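Oxetanocin-like protein (Pyrococcus furiosus, PDB 1XX7) is an HD-domain metalloprotein that forms a homodimer and probably hydrolyses 2'-deoxyribonucleoside 5'-phosphates to the deoxynucleoside and phosphate. Local coordinates at the interface of chains A and B. Residues are numbered along the deposited sequence; one frame, centred on the assembly and turned at random. Chains: chain A/B, oxetanocin-like protein.

The interface of chains A and B. Residues chain A 36, 40-41, 44, 135, 139, 142; chain B 13, 17, 20-21.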
loop_
_atom_site.group_PDB
_atom_site.type_symbol
_atom_site.label_atom_id
_atom_site.label_comp_id
_atom_site.label_asym_id
_atom_site.label_seq_id
_atom_site.Cartn_x
_atom_site.Cartn_y
_atom_site.Cartn_z
ATOM N N GLU A 36 -3.857 2.590 10.107
ATOM C CA GLU A 36 -3.947 1.459 11.064
ATOM C C GLU A 36 -5.256 0.683 10.954
ATOM O O GLU A 36 -6.273 1.184 10.548
ATOM C CB GLU A 36 -3.785 1.957 12.487
ATOM C CG GLU A 36 -4.858 3.009 12.897
ATOM C CD GLU A 36 -5.054 3.148 14.382
ATOM O OE1 GLU A 36 -4.316 2.492 15.181
ATOM O OE2 GLU A 36 -5.933 3.945 14.750
ATOM N N ASP A 40 -4.653 -3.036 15.243
ATOM C CA ASP A 40 -3.525 -2.130 15.559
ATOM C C ASP A 40 -3.928 -1.202 16.729
ATOM O O ASP A 40 -3.220 -1.047 17.726
ATOM C CB ASP A 40 -3.191 -1.257 14.330
ATOM C CG ASP A 40 -2.311 -1.955 13.293
ATOM O OD1 ASP A 40 -1.441 -2.807 13.700
ATOM O OD2 ASP A 40 -2.511 -1.641 12.058
ATOM N N HIS A 41 -5.079 -0.570 16.532
ATOM C CA HIS A 41 -5.680 0.317 17.469
ATOM C C HIS A 41 -5.953 -0.355 18.793
ATOM O O HIS A 41 -5.569 0.172 19.828
ATOM C CB HIS A 41 -7.014 0.810 16.889
ATOM C CG HIS A 41 -7.895 1.431 17.890
ATOM N ND1 HIS A 41 -7.524 2.540 18.612
ATOM C CD2 HIS A 41 -9.136 1.097 18.320
ATOM C CE1 HIS A 41 -8.502 2.882 19.431
ATOM N NE2 HIS A 41 -9.493 2.035 19.264
ATOM N N ARG A 44 -2.915 -1.232 21.045
ATOM C CA ARG A 44 -2.344 -0.134 21.863
ATOM C C ARG A 44 -3.310 0.352 22.945
ATOM O O ARG A 44 -2.869 0.826 24.012
ATOM C CB ARG A 44 -1.803 1.040 21.051
ATOM C CG ARG A 44 -0.802 1.840 21.863
ATOM C CD ARG A 44 0.022 2.804 21.086
ATOM N NE ARG A 44 -0.798 3.859 20.523
ATOM C CZ ARG A 44 -0.335 4.891 19.827
ATOM N NH1 ARG A 44 0.969 5.080 19.685
ATOM N NH2 ARG A 44 -1.187 5.767 19.329
ATOM N N ASP A 135 -5.140 6.594 22.606
ATOM C CA ASP A 135 -4.572 5.964 21.439
ATOM C C ASP A 135 -4.863 6.817 20.164
ATOM O O ASP A 135 -3.962 7.085 19.386
ATOM C CB ASP A 135 -5.139 4.572 21.240
ATOM C CG ASP A 135 -4.727 3.979 19.919
ATOM O OD1 ASP A 135 -3.516 3.685 19.726
ATOM O OD2 ASP A 135 -5.611 3.843 19.064
ATOM N N GLN A 139 -2.252 8.855 18.013
ATOM C CA GLN A 139 -2.176 8.426 16.626
ATOM C C GLN A 139 -2.318 9.592 15.660
ATOM O O GLN A 139 -1.626 9.635 14.653
ATOM C CB GLN A 139 -3.217 7.343 16.313
ATOM C CG GLN A 139 -3.027 6.703 14.912
ATOM C CD GLN A 139 -1.674 6.055 14.775
ATOM O OE1 GLN A 139 -1.359 5.106 15.507
ATOM N NE2 GLN A 139 -0.840 6.585 13.868
ATOM N N GLU A 142 0.969 11.287 15.588
ATOM C CA GLU A 142 1.882 10.473 14.776
ATOM C C GLU A 142 1.580 10.648 13.303
ATOM O O GLU A 142 2.500 10.745 12.531
ATOM C CB GLU A 142 1.788 8.995 15.157
ATOM C CG GLU A 142 2.286 8.768 16.595
ATOM C CD GLU A 142 2.041 7.390 17.091
ATOM O OE1 GLU A 142 2.841 6.480 16.821
ATOM O OE2 GLU A 142 1.043 7.199 17.741
ATOM N N ILE B 13 4.120 4.898 24.955
ATOM C CA ILE B 13 2.968 4.697 24.082
ATOM C C ILE B 13 3.407 4.868 22.624
ATOM O O ILE B 13 2.887 4.187 21.760
ATOM C CB ILE B 13 1.793 5.663 24.459
ATOM C CG1 ILE B 13 1.324 5.414 25.895
ATOM C CG2 ILE B 13 0.632 5.546 23.487
ATOM C CD1 ILE B 13 0.449 6.568 26.463
ATOM N N GLY B 17 3.314 2.091 19.688
ATOM C CA GLY B 17 2.801 2.460 18.368
ATOM C C GLY B 17 3.676 2.001 17.208
ATOM O O GLY B 17 3.184 1.799 16.129
ATOM N N LYS B 20 2.470 -1.007 15.305
ATOM C CA LYS B 20 1.382 -0.857 14.300
ATOM C C LYS B 20 1.998 -0.799 12.889
ATOM O O LYS B 20 1.362 -1.152 11.922
ATOM C CB LYS B 20 0.514 0.393 14.557
ATOM C CG LYS B 20 -0.063 0.527 15.959
ATOM C CD LYS B 20 -1.097 1.645 15.972
ATOM C CE LYS B 20 -1.654 2.035 17.350
ATOM N NZ LYS B 20 -2.655 3.178 17.176
ATOM N N ARG B 21 3.275 -0.413 12.808
ATOM C CA ARG B 21 3.972 -0.244 11.531
ATOM C C ARG B 21 4.977 -1.345 11.192
ATOM O O ARG B 21 5.235 -1.558 10.035
ATOM C CB ARG B 21 4.713 1.096 11.549
ATOM C CG ARG B 21 3.755 2.230 11.684
ATOM C CD ARG B 21 4.358 3.551 11.464
ATOM N NE ARG B 21 5.272 3.957 12.509
ATOM C CZ ARG B 21 4.921 4.344 13.737
ATOM N NH1 ARG B 21 3.660 4.312 14.156
ATOM N NH2 ARG B 21 5.864 4.686 14.593
HETATM O O HOH W 1 1.317 4.338 16.171
#
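Helix 10-21 of chain B lies against helices 38-58 and 123-145 of chain A and the loop that carries A:Glu36. From it B:Lys20 reaches into chain A, its chain extended beyond CG (chi2 -169°), and side chains of chain A gather around its amine NZ. NZ hydrogen-bonds the A:Asp135 carboxylate oxygen OD1 at 2.7 Å, tip to tip and on the syn lone pair. A:Gln139 turns its amide oxygen OE1 to the same NZ, 2.9 Å away and in the carbonyl plane. The A:Glu36 side chain runs alongside the lysine, and its OE1 meets NZ at 2.7 Å from above the carboxylate plane.

A:Arg44 lies across the lysine, with B:Lys20 CE over the rim of one guanidinium face and B:Ile13 CG2 over the rim of the opposite face. NE takes the anti lone pair of A:Asp135 OD1 at 2.8 Å, while NH1 and NH2 both hold A:Glu142 OE2. NH1 also donates to the backbone oxygen O of B:Ile13 at 3.0 Å, from above the carbonyl plane. An alanine in place of A:Arg44 would probably leave A:Glu142 OE2 without its charged mate, B:Ile13 O without this donor, and A:Asp135 freer to turn away from the lysine.

A water joins A:Gln139 OE1, A:Glu142 OE1 and B:Gly17 O. Repeated by the two-fold, this charged network probably helps hold the homodimer together, next to the metal ligand A:His41 of the HD site.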